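Local coordinates for protein 3-Hydroxyacyl-CoA dehydrogenase (Ralstonia eutropha H16, PDB 4PZC) that probably catalyses the NAD(+)-dependent oxidation of (S)-3-hydroxyacyl-CoA, including 3-hydroxybutyryl-CoA, to the corresponding 3-ketoacyl-CoA, at residues A[14-19]-A[43-48]; A[89-94]-A[98-103]; A[139-144]-A[172-177]. One frame throughout, in Å; residues are numbered along the deposited sequence.

Contact 1 (A[14-19]-A[43-48])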
# COMPACT_ATOMS: atom_id res chain seq x y z
N MET A 14 11.98 -21.60 0.35
CA MET A 14 11.48 -21.41 1.70
C MET A 14 12.25 -22.31 2.65
O MET A 14 12.79 -21.85 3.65
CB MET A 14 9.99 -21.77 1.79
CG MET A 14 9.03 -20.80 1.12
SD MET A 14 9.09 -19.12 1.77
CE MET A 14 9.94 -18.28 0.43
N GLY A 15 12.29 -23.59 2.31
CA GLY A 15 12.96 -24.62 3.12
C GLY A 15 14.26 -24.18 3.74
O GLY A 15 14.32 -24.02 4.95
N ASN A 16 15.30 -23.98 2.92
CA ASN A 16 16.55 -23.46 3.47
C ASN A 16 16.31 -22.12 4.11
O ASN A 16 16.87 -21.85 5.18
CB ASN A 16 17.71 -23.34 2.47
CG ASN A 16 17.26 -23.22 1.05
OD1 ASN A 16 17.04 -24.23 0.39
ND2 ASN A 16 17.17 -21.99 0.55
N GLY A 17 15.48 -21.30 3.46
CA GLY A 17 15.07 -20.02 4.05
C GLY A 17 14.84 -20.21 5.55
O GLY A 17 15.50 -19.57 6.38
N ILE A 18 13.95 -21.14 5.89
CA ILE A 18 13.60 -21.37 7.29
C ILE A 18 14.78 -21.99 8.01
O ILE A 18 15.11 -21.63 9.15
CB ILE A 18 12.43 -22.36 7.50
CG1 ILE A 18 11.32 -22.23 6.45
CG2 ILE A 18 11.87 -22.18 8.90
CD1 ILE A 18 10.81 -20.82 6.28
N ALA A 19 15.41 -22.96 7.33
CA ALA A 19 16.55 -23.67 7.89
C ALA A 19 17.58 -22.66 8.39
O ALA A 19 17.82 -22.53 9.60
CB ALA A 19 17.16 -24.60 6.85
N VAL A 43 21.64 -26.64 0.80
CA VAL A 43 22.85 -26.13 1.49
C VAL A 43 23.64 -25.12 0.63
O VAL A 43 24.13 -24.12 1.16
CB VAL A 43 23.80 -27.27 1.95
CG1 VAL A 43 25.02 -26.72 2.68
CG2 VAL A 43 23.06 -28.26 2.86
N ALA A 44 23.74 -25.37 -0.67
CA ALA A 44 24.46 -24.47 -1.58
C ALA A 44 23.95 -23.03 -1.50
O ALA A 44 24.74 -22.08 -1.50
CB ALA A 44 24.36 -24.96 -3.01
N THR A 45 22.63 -22.87 -1.43
CA THR A 45 22.04 -21.53 -1.41
C THR A 45 22.27 -20.85 -0.06
O THR A 45 22.47 -19.63 -0.00
CB THR A 45 20.52 -21.53 -1.73
OG1 THR A 45 20.12 -22.85 -2.14
CG2 THR A 45 20.19 -20.50 -2.82
N VAL A 46 22.24 -21.62 1.02
CA VAL A 46 22.52 -21.08 2.35
C VAL A 46 24.02 -20.81 2.49
O VAL A 46 24.44 -19.83 3.12
CB VAL A 46 22.00 -22.01 3.47
CG1 VAL A 46 22.45 -21.55 4.85
CG2 VAL A 46 20.48 -22.08 3.40
N ALA A 47 24.83 -21.69 1.90
CA ALA A 47 26.25 -21.41 1.74
C ALA A 47 26.41 -20.08 1.01
O ALA A 47 26.77 -19.06 1.63
CB ALA A 47 26.94 -22.54 0.98
N SER A 48 26.11 -20.07 -0.30
CA SER A 48 26.18 -18.86 -1.14
C SER A 48 25.62 -17.62 -0.42
O SER A 48 26.22 -16.55 -0.42
CB SER A 48 25.44 -19.09 -2.47
OG SER A 48 25.30 -17.88 -3.21
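Asn16 and Val46 meet where helix 13-23 runs closest to helix 36-54 in these segments, their CA atoms 6.5 Å apart. The two side chains point toward each other's helix and slide past in opposite directions, that of Val46 packing against Asn16; exactly where its methyl sits is doubtful at 2.6 Å resolution. CG1 of Val46 stands anti to its backbone N (chi1 172°), which faces CG2 toward helix 13-23. The Asn16 side chain also crosses that of Thr45, on the solvent side of the contact, at about a right angle. This is helix-on-helix packing in the Rossmann-type NAD-binding domain: the glycine-rich turn leads into helix 13-23, and its last glycine, Gly15, already lies in the first turn of the helix, next to Met14, an NAD(+)-binding residue. Thr45 OG1 makes weak hydrogen bonds back to Lys41 O and Gly42 O in its own helix. Behind Asn16, helix 13-23 is seated on the sheet: Ile18 and Ala19 rest on Ile8 of strand 5-9, and Ala19 also on Val29 and Met31 of strand 28-32.

Contact 2 (A[89-94]-A[98-103])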
# COMPACT_ATOMS: atom_id res chain seq x y z
N ALA A 89 7.21 -27.29 4.08
CA ALA A 89 7.57 -26.11 3.33
C ALA A 89 7.93 -26.54 1.92
O ALA A 89 8.84 -26.00 1.29
CB ALA A 89 8.73 -25.41 4.02
N ALA A 90 7.21 -27.52 1.41
CA ALA A 90 7.67 -28.24 0.25
C ALA A 90 6.76 -28.11 -0.92
O ALA A 90 7.24 -28.14 -2.04
CB ALA A 90 7.87 -29.70 0.57
N THR A 91 5.44 -28.00 -0.69
CA THR A 91 4.54 -27.67 -1.79
C THR A 91 3.23 -26.96 -1.45
O THR A 91 2.72 -27.04 -0.34
CB THR A 91 4.21 -28.91 -2.64
OG1 THR A 91 4.08 -28.54 -4.03
CG2 THR A 91 2.93 -29.60 -2.16
N GLU A 92 2.70 -26.29 -2.47
CA GLU A 92 1.38 -25.69 -2.47
C GLU A 92 0.33 -26.49 -3.28
O GLU A 92 -0.77 -26.00 -3.48
CB GLU A 92 1.46 -24.26 -3.00
CG GLU A 92 2.29 -23.35 -2.10
CD GLU A 92 1.53 -22.86 -0.87
OE1 GLU A 92 0.41 -23.32 -0.55
OE2 GLU A 92 2.08 -21.97 -0.21
N ASN A 93 0.68 -27.69 -3.76
CA ASN A 93 -0.34 -28.65 -4.20
C ASN A 93 -1.08 -29.23 -2.99
O ASN A 93 -0.43 -29.71 -2.06
CB ASN A 93 0.23 -29.81 -5.02
CG ASN A 93 -0.87 -30.73 -5.57
OD1 ASN A 93 -1.40 -31.59 -4.85
ND2 ASN A 93 -1.23 -30.53 -6.83
N TYR A 94 -2.41 -29.22 -3.04
CA TYR A 94 -3.19 -29.64 -1.89
C TYR A 94 -3.11 -31.14 -1.66
O TYR A 94 -2.77 -31.61 -0.56
CB TYR A 94 -4.64 -29.22 -2.06
CG TYR A 94 -5.50 -29.59 -0.87
CD1 TYR A 94 -5.44 -28.85 0.32
CD2 TYR A 94 -6.33 -30.70 -0.92
CE1 TYR A 94 -6.21 -29.20 1.41
CE2 TYR A 94 -7.11 -31.06 0.16
CZ TYR A 94 -7.06 -30.31 1.32
OH TYR A 94 -7.84 -30.69 2.37
N VAL A 98 -1.23 -32.66 1.62
CA VAL A 98 -1.88 -33.57 2.57
C VAL A 98 -0.96 -34.76 2.86
O VAL A 98 -0.47 -34.93 3.99
CB VAL A 98 -3.28 -34.07 2.06
CG1 VAL A 98 -3.75 -35.32 2.79
CG2 VAL A 98 -4.33 -32.97 2.21
N LYS A 99 -0.72 -35.56 1.82
CA LYS A 99 0.09 -36.77 1.94
C LYS A 99 1.30 -36.53 2.85
O LYS A 99 1.48 -37.23 3.84
CB LYS A 99 0.56 -37.22 0.56
CG LYS A 99 -0.38 -38.19 -0.13
CD LYS A 99 -0.43 -37.96 -1.65
CE LYS A 99 -1.45 -38.87 -2.35
NZ LYS A 99 -2.40 -38.07 -3.19
N ILE A 100 2.08 -35.50 2.52
CA ILE A 100 3.24 -35.14 3.34
C ILE A 100 2.91 -35.02 4.82
O ILE A 100 3.62 -35.59 5.66
CB ILE A 100 3.89 -33.82 2.89
CG1 ILE A 100 4.41 -33.93 1.45
CG2 ILE A 100 5.03 -33.45 3.83
CD1 ILE A 100 4.58 -32.58 0.77
N LEU A 101 1.85 -34.30 5.15
CA LEU A 101 1.50 -34.08 6.56
C LEU A 101 1.03 -35.36 7.25
O LEU A 101 1.37 -35.62 8.40
CB LEU A 101 0.46 -32.96 6.69
CG LEU A 101 0.93 -31.58 6.21
CD1 LEU A 101 -0.26 -30.64 6.08
CD2 LEU A 101 1.98 -30.93 7.11
N LYS A 102 0.27 -36.19 6.54
CA LYS A 102 -0.05 -37.52 7.03
C LYS A 102 1.25 -38.29 7.30
O LYS A 102 1.46 -38.83 8.38
CB LYS A 102 -0.87 -38.26 6.00
CG LYS A 102 -2.27 -37.73 5.79
CD LYS A 102 -3.23 -38.40 6.75
CE LYS A 102 -4.66 -38.09 6.39
NZ LYS A 102 -5.02 -38.54 5.01
N GLN A 103 2.13 -38.33 6.30
CA GLN A 103 3.43 -38.97 6.43
C GLN A 103 4.13 -38.42 7.66
O GLN A 103 4.46 -39.17 8.58
CB GLN A 103 4.27 -38.73 5.17
CG GLN A 103 5.55 -39.55 5.03
CD GLN A 103 6.50 -38.94 4.00
OE1 GLN A 103 6.15 -38.82 2.83
NE2 GLN A 103 7.69 -38.52 4.44
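Val98 leans on Tyr94 one turn earlier in helix 94-107. From the start of its side chain, Val98 CB lies 3.6 Å from Tyr94 O, the carbonyl that also accepts a hydrogen bond from Val98 N at 2.9 Å. That bond is nearly straight, with 168° at the hydrogen, and ties the first turn of the helix. Farther out, the methyl CG2 of Val98 packs 3.5 Å from Tyr94 O and then reaches the ring, 3.9 Å from Tyr94 CZ. It sits over one face, offset toward the rim, in a CH-pi contact: Val98 CG2 is 4.1 Å from the ring centroid and 19° off the normal. Tyr94 sets off away from the 98-103 segment, but CG anti to the backbone N (chi1 -178°) brings the ring back so that its face lies under the methyl. Farther along the helix, Ile100 reaches the incoming loop with CD1, which touches Ala90 CB at 4.4 Å. Asn93 is the N-cap, its OD1 bonded to Leu96 N, while the neighbouring NAD(+)-binding Glu92 has its carboxylate held by Thr118 OG1 and Ser119 N. The helix lies against the Rossmann sheet through Ile100, which packs on Val9 of strand 5-9 and Glu88 of strand 85-88, and the Tyr94 ring leans on Lys125 and Leu126 of helix 123-127.

Contact 3 (A[139-144]-A[172-177])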
# COMPACT_ATOMS: atom_id res chain seq x y z
N MET A 139 1.97 -21.31 9.12
CA MET A 139 2.89 -20.19 9.04
C MET A 139 3.01 -19.69 7.61
O MET A 139 2.83 -20.43 6.66
CB MET A 139 4.26 -20.59 9.57
CG MET A 139 4.16 -21.30 10.90
SD MET A 139 5.70 -22.10 11.39
CE MET A 139 6.73 -20.68 11.81
N HIS A 140 3.27 -18.40 7.47
CA HIS A 140 3.52 -17.82 6.18
C HIS A 140 4.75 -16.96 6.37
O HIS A 140 4.67 -15.88 6.96
CB HIS A 140 2.29 -17.02 5.69
CG HIS A 140 2.47 -16.35 4.36
ND1 HIS A 140 2.81 -17.03 3.22
CD2 HIS A 140 2.33 -15.05 3.99
CE1 HIS A 140 2.91 -16.19 2.20
NE2 HIS A 140 2.61 -14.98 2.64
N PHE A 141 5.88 -17.48 5.92
CA PHE A 141 7.15 -16.74 5.87
C PHE A 141 7.23 -15.94 4.61
O PHE A 141 6.48 -16.22 3.67
CB PHE A 141 8.30 -17.70 5.87
CG PHE A 141 8.53 -18.35 7.20
CD1 PHE A 141 9.32 -17.73 8.15
CD2 PHE A 141 7.97 -19.59 7.49
CE1 PHE A 141 9.55 -18.32 9.37
CE2 PHE A 141 8.19 -20.19 8.72
CZ PHE A 141 8.99 -19.56 9.66
N PHE A 142 8.13 -14.96 4.56
CA PHE A 142 8.18 -14.05 3.40
C PHE A 142 9.43 -14.07 2.53
O PHE A 142 10.55 -14.14 3.00
CB PHE A 142 7.80 -12.64 3.81
CG PHE A 142 6.33 -12.46 3.98
CD1 PHE A 142 5.54 -12.13 2.91
CD2 PHE A 142 5.72 -12.67 5.21
CE1 PHE A 142 4.18 -11.96 3.07
CE2 PHE A 142 4.36 -12.52 5.36
CZ PHE A 142 3.58 -12.15 4.29
N ASN A 143 9.15 -13.87 1.24
CA ASN A 143 9.81 -14.50 0.10
C ASN A 143 11.33 -14.63 0.11
O ASN A 143 11.85 -15.64 -0.41
CB ASN A 143 9.34 -13.83 -1.20
CG ASN A 143 7.85 -13.96 -1.41
OD1 ASN A 143 7.03 -13.50 -0.59
ND2 ASN A 143 7.47 -14.59 -2.51
N PRO A 144 12.04 -13.59 0.62
CA PRO A 144 13.45 -13.70 1.08
C PRO A 144 13.53 -13.99 2.59
O PRO A 144 13.63 -13.08 3.41
CB PRO A 144 14.05 -12.33 0.72
CG PRO A 144 12.98 -11.57 -0.00
CD PRO A 144 11.67 -12.19 0.38
N LYS A 172 9.71 -15.45 17.57
CA LYS A 172 10.41 -14.34 18.20
C LYS A 172 11.86 -14.72 18.27
O LYS A 172 12.71 -13.92 17.92
CB LYS A 172 9.86 -14.02 19.59
CG LYS A 172 8.57 -13.20 19.61
CD LYS A 172 8.49 -12.34 20.87
CE LYS A 172 7.19 -11.58 21.00
NZ LYS A 172 6.06 -12.53 21.16
N GLN A 173 12.15 -15.97 18.67
CA GLN A 173 13.52 -16.44 18.74
C GLN A 173 14.25 -16.41 17.39
O GLN A 173 15.46 -16.20 17.34
CB GLN A 173 13.61 -17.84 19.35
CG GLN A 173 15.00 -18.11 19.92
CD GLN A 173 15.28 -19.57 20.26
OE1 GLN A 173 14.66 -20.14 21.15
NE2 GLN A 173 16.24 -20.17 19.56
N LEU A 174 13.53 -16.60 16.29
CA LEU A 174 14.11 -16.41 14.96
C LEU A 174 14.33 -14.93 14.55
O LEU A 174 14.87 -14.65 13.48
CB LEU A 174 13.25 -17.11 13.89
CG LEU A 174 13.49 -18.61 13.64
CD1 LEU A 174 12.91 -19.51 14.73
CD2 LEU A 174 12.90 -19.01 12.29
N GLY A 175 13.88 -13.98 15.39
CA GLY A 175 13.97 -12.55 15.06
C GLY A 175 12.94 -12.05 14.06
O GLY A 175 13.06 -10.95 13.56
N LYS A 176 11.93 -12.87 13.76
CA LYS A 176 10.79 -12.44 12.95
C LYS A 176 9.70 -11.89 13.87
O LYS A 176 9.56 -12.33 15.00
CB LYS A 176 10.15 -13.61 12.17
CG LYS A 176 11.07 -14.57 11.45
CD LYS A 176 11.94 -13.84 10.46
CE LYS A 176 12.45 -14.75 9.35
NZ LYS A 176 13.69 -14.17 8.75
N TYR A 177 8.90 -10.96 13.35
CA TYR A 177 7.67 -10.59 14.05
C TYR A 177 6.51 -11.53 13.72
O TYR A 177 6.11 -11.66 12.56
CB TYR A 177 7.28 -9.13 13.80
CG TYR A 177 7.08 -8.45 15.13
CD1 TYR A 177 6.05 -8.86 15.98
CD2 TYR A 177 7.96 -7.47 15.58
CE1 TYR A 177 5.89 -8.29 17.23
CE2 TYR A 177 7.79 -6.88 16.82
CZ TYR A 177 6.76 -7.30 17.64
OH TYR A 177 6.59 -6.73 18.88
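Leu174 and Lys176 both approach the ring of Phe141, one before and one after the turn that ends helix 161-173. In the last turn of that helix Lys172 offers its carbonyl, and Gly175 N bonds to Lys172 O at 2.8 Å. Leu174 comes next, its methyl CD2 set obliquely to the ring, 4.5 Å from Phe141 CE1; the same side chain also touches Ala21 and Cys22 of helix 13-23. Gly175 then leaves helical geometry with a positive phi of 77°, closing a Schellman motif. This turn reverses the chain from helix 161-173 into strand 177-182, completing the beta-alpha-beta crossover that began with strand 150-155 in the Rossmann-type domain. The strand end holding Phe141 also carries His140, probably important for catalysis, and leads to the NAD(+)-binding Asn143. Lys176 follows, bringing CE to the edge of the ring, near its plane, 4.5 Å from Phe141 CD1. The outer part of the lysine is extended (chi3 and chi4 both -157°) and carries NZ on, away from the ring, to hydrogen bonds with two carbonyls of the loop leading to strand 150-155, Val145 O and Met148 O. Tyr177 enters the strand, pairing through its backbone with Ala149 and Val151, and packs on Glu216 of the second subunit.

From the N terminus, contact 1 comes first: it closes a loop of 23 residues containing strand 28-32, and joins the first two helices of the NAD-binding domain. Contact 2 is local, spanning three residues where the chain leaves strand 85-88 and enters helix 94-107. Contact 3 closes a loop of 27 residues, bringing the end of strand 136-141 against the turn from helix 161-173 into strand 177-182. The three follow in series, neither nesting nor crossing. Contacts 1 and 3 touch, Ile18 packing on Phe141 and Met14 near Asn143, whereas contact 2 stays apart, its centre about 20 Å from either of the others.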